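Local coordinates for esterase (Rhizomucor miehei CAU432, PDB 4WY8), which hydrolyses carboxylic esters as a fungal carboxylesterase, probably with a serine nucleophile, on an alpha/beta hydrolase fold, at residues His291-Phe294 against Leu299-Thr302. Residues are numbered along the deposited sequence; the frame is centred on the assembly and turned at random.
Sequences HGIF and LSPT
One methyl of L299, CD1, reaches the ring of F294 obliquely and lies 3.9 Å from both CD1 and CE1 of that ring, an apolar contact with two adjacent ring carbons. With CG trans to the backbone nitrogen (chi1 -177°), the L299 chain extends this methyl to the ring and to within 3.9 Å of I293 O. That oxygen accepts a hydrogen bond from a water, at a short 2.5 Å from I293 O to the water oxygen; the water in turn accepts from S300 N at 2.9 Å, so the polar link is water-mediated. CB of I293 is directed toward segment 299-302, and its CD1 lies 4.1 Å from S300 OG, a van der Waals approach, while its CG1 lies 3.7 Å above the F294 ring plane, toward the rim. S300 is the N-cap of helix 301-322: its OG, held between N and carbonyl carbon (chi1 75°), hydrogen-bonds to G303 N. Upstream, H291 hydrogen-bonds through NE2 to S164 OG and through ND1 to D261 OD2, consistent with a Ser-His-Asp triad. The contact joins the loop after strand 289-290, which carries this histidine, to the start of helix 301-322, where I306 and L307 pack on F294, with helix 9-17 alongside through Y10 and C11.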
ATOM      1  N   HIS A 291      11.870   2.730 -10.293  1.00 13.31           N
ATOM      2  CA  HIS A 291      12.160   1.337 -10.511  1.00 16.72           C
ATOM      3  C   HIS A 291      13.550   0.975  -9.972  1.00 19.50           C
ATOM      4  O   HIS A 291      14.491   1.757 -10.093  1.00 21.25           O
ATOM      5  CB  HIS A 291      12.060   1.042 -12.010  1.00 12.36           C
ATOM      6  CG  HIS A 291      11.979  -0.412 -12.348  1.00 15.17           C
ATOM      7  ND1 HIS A 291      10.799  -1.018 -12.743  1.00 19.90           N
ATOM      8  CD2 HIS A 291      12.932  -1.373 -12.417  1.00 16.66           C
ATOM      9  CE1 HIS A 291      11.028  -2.292 -13.005  1.00 19.09           C
ATOM     10  NE2 HIS A 291      12.315  -2.536 -12.813  1.00 19.89           N
ATOM     11  N   GLY A 292      13.674  -0.223  -9.406  1.00 17.10           N
ATOM     12  CA  GLY A 292      14.967  -0.792  -9.064  1.00 19.56           C
ATOM     13  C   GLY A 292      15.385  -0.742  -7.602  1.00 22.74           C
ATOM     14  O   GLY A 292      16.534  -1.072  -7.259  1.00 20.88           O
ATOM     15  N   ILE A 293      14.456  -0.410  -6.718  1.00 11.99           N
ATOM     16  CA  ILE A 293      14.837  -0.300  -5.325  1.00 15.37           C
ATOM     17  C   ILE A 293      15.072  -1.666  -4.676  1.00 15.00           C
ATOM     18  O   ILE A 293      15.666  -1.740  -3.602  1.00 18.47           O
ATOM     19  CB  ILE A 293      13.812   0.520  -4.533  1.00 19.94           C
ATOM     20  CG1 ILE A 293      12.406  -0.059  -4.627  1.00 16.57           C
ATOM     21  CG2 ILE A 293      13.790   1.952  -5.078  1.00 20.73           C
ATOM     22  CD1 ILE A 293      11.390   0.830  -3.900  1.00 16.31           C
ATOM     23  N   PHE A 294      14.641  -2.748  -5.324  1.00 13.87           N
ATOM     24  CA  PHE A 294      14.787  -4.076  -4.718  1.00 14.66           C
ATOM     25  C   PHE A 294      15.939  -4.935  -5.258  1.00 13.45           C
ATOM     26  O   PHE A 294      16.072  -6.114  -4.872  1.00 14.28           O
ATOM     27  CB  PHE A 294      13.470  -4.852  -4.845  1.00 13.98           C
ATOM     28  CG  PHE A 294      12.360  -4.257  -4.037  1.00 13.49           C
ATOM     29  CD1 PHE A 294      12.420  -4.277  -2.650  1.00 12.43           C
ATOM     30  CD2 PHE A 294      11.270  -3.658  -4.655  1.00 14.72           C
ATOM     31  CE1 PHE A 294      11.400  -3.714  -1.887  1.00 15.08           C
ATOM     32  CE2 PHE A 294      10.242  -3.092  -3.905  1.00 12.41           C
ATOM     33  CZ  PHE A 294      10.306  -3.124  -2.522  1.00 16.37           C
ATOM     34  N   LEU A 299      18.513  -1.073   1.102  1.00 15.50           N
ATOM     35  CA  LEU A 299      17.077  -0.962   0.902  1.00 15.75           C
ATOM     36  C   LEU A 299      16.586   0.413   1.311  1.00 13.04           C
ATOM     37  O   LEU A 299      16.750   0.795   2.464  1.00 15.08           O
ATOM     38  CB  LEU A 299      16.363  -2.052   1.712  1.00 10.91           C
ATOM     39  CG  LEU A 299      14.848  -2.115   1.541  1.00 16.60           C
ATOM     40  CD1 LEU A 299      14.505  -2.473   0.095  1.00 11.84           C
ATOM     41  CD2 LEU A 299      14.279  -3.146   2.512  1.00 18.12           C
ATOM     42  N   SER A 300      15.958   1.140   0.384  1.00 14.65           N
ATOM     43  CA  SER A 300      15.465   2.487   0.679  1.00 16.56           C
ATOM     44  C   SER A 300      14.391   2.428   1.764  1.00 15.78           C
ATOM     45  O   SER A 300      13.801   1.377   1.988  1.00 11.79           O
ATOM     46  CB  SER A 300      14.903   3.163  -0.579  1.00 19.18           C
ATOM     47  OG  SER A 300      13.636   2.664  -0.963  1.00 19.59           O
ATOM     48  N   PRO A 301      14.168   3.548   2.473  1.00 19.06           N
ATOM     49  CA  PRO A 301      13.080   3.573   3.463  1.00 18.54           C
ATOM     50  C   PRO A 301      11.723   3.143   2.861  1.00 21.40           C
ATOM     51  O   PRO A 301      10.990   2.315   3.447  1.00 15.97           O
ATOM     52  CB  PRO A 301      13.052   5.040   3.911  1.00 23.08           C
ATOM     53  CG  PRO A 301      14.480   5.533   3.673  1.00 16.24           C
ATOM     54  CD  PRO A 301      14.938   4.811   2.441  1.00 13.98           C
ATOM     55  N   THR A 302      11.400   3.669   1.681  1.00 17.52           N
ATOM     56  CA  THR A 302      10.138   3.299   1.072  1.00 16.12           C
ATOM     57  C   THR A 302      10.145   1.829   0.672  1.00 16.33           C
ATOM     58  O   THR A 302       9.109   1.162   0.754  1.00 14.35           O
ATOM     59  CB  THR A 302       9.811   4.129  -0.160  1.00 17.80           C
ATOM     60  OG1 THR A 302      10.040   5.520   0.113  1.00 19.23           O
ATOM     61  CG2 THR A 302       8.339   3.904  -0.541  1.00 15.74           C
TER
HETATM   62  O   HOH W   1      16.560   0.228  -2.283  1.00 12.93           O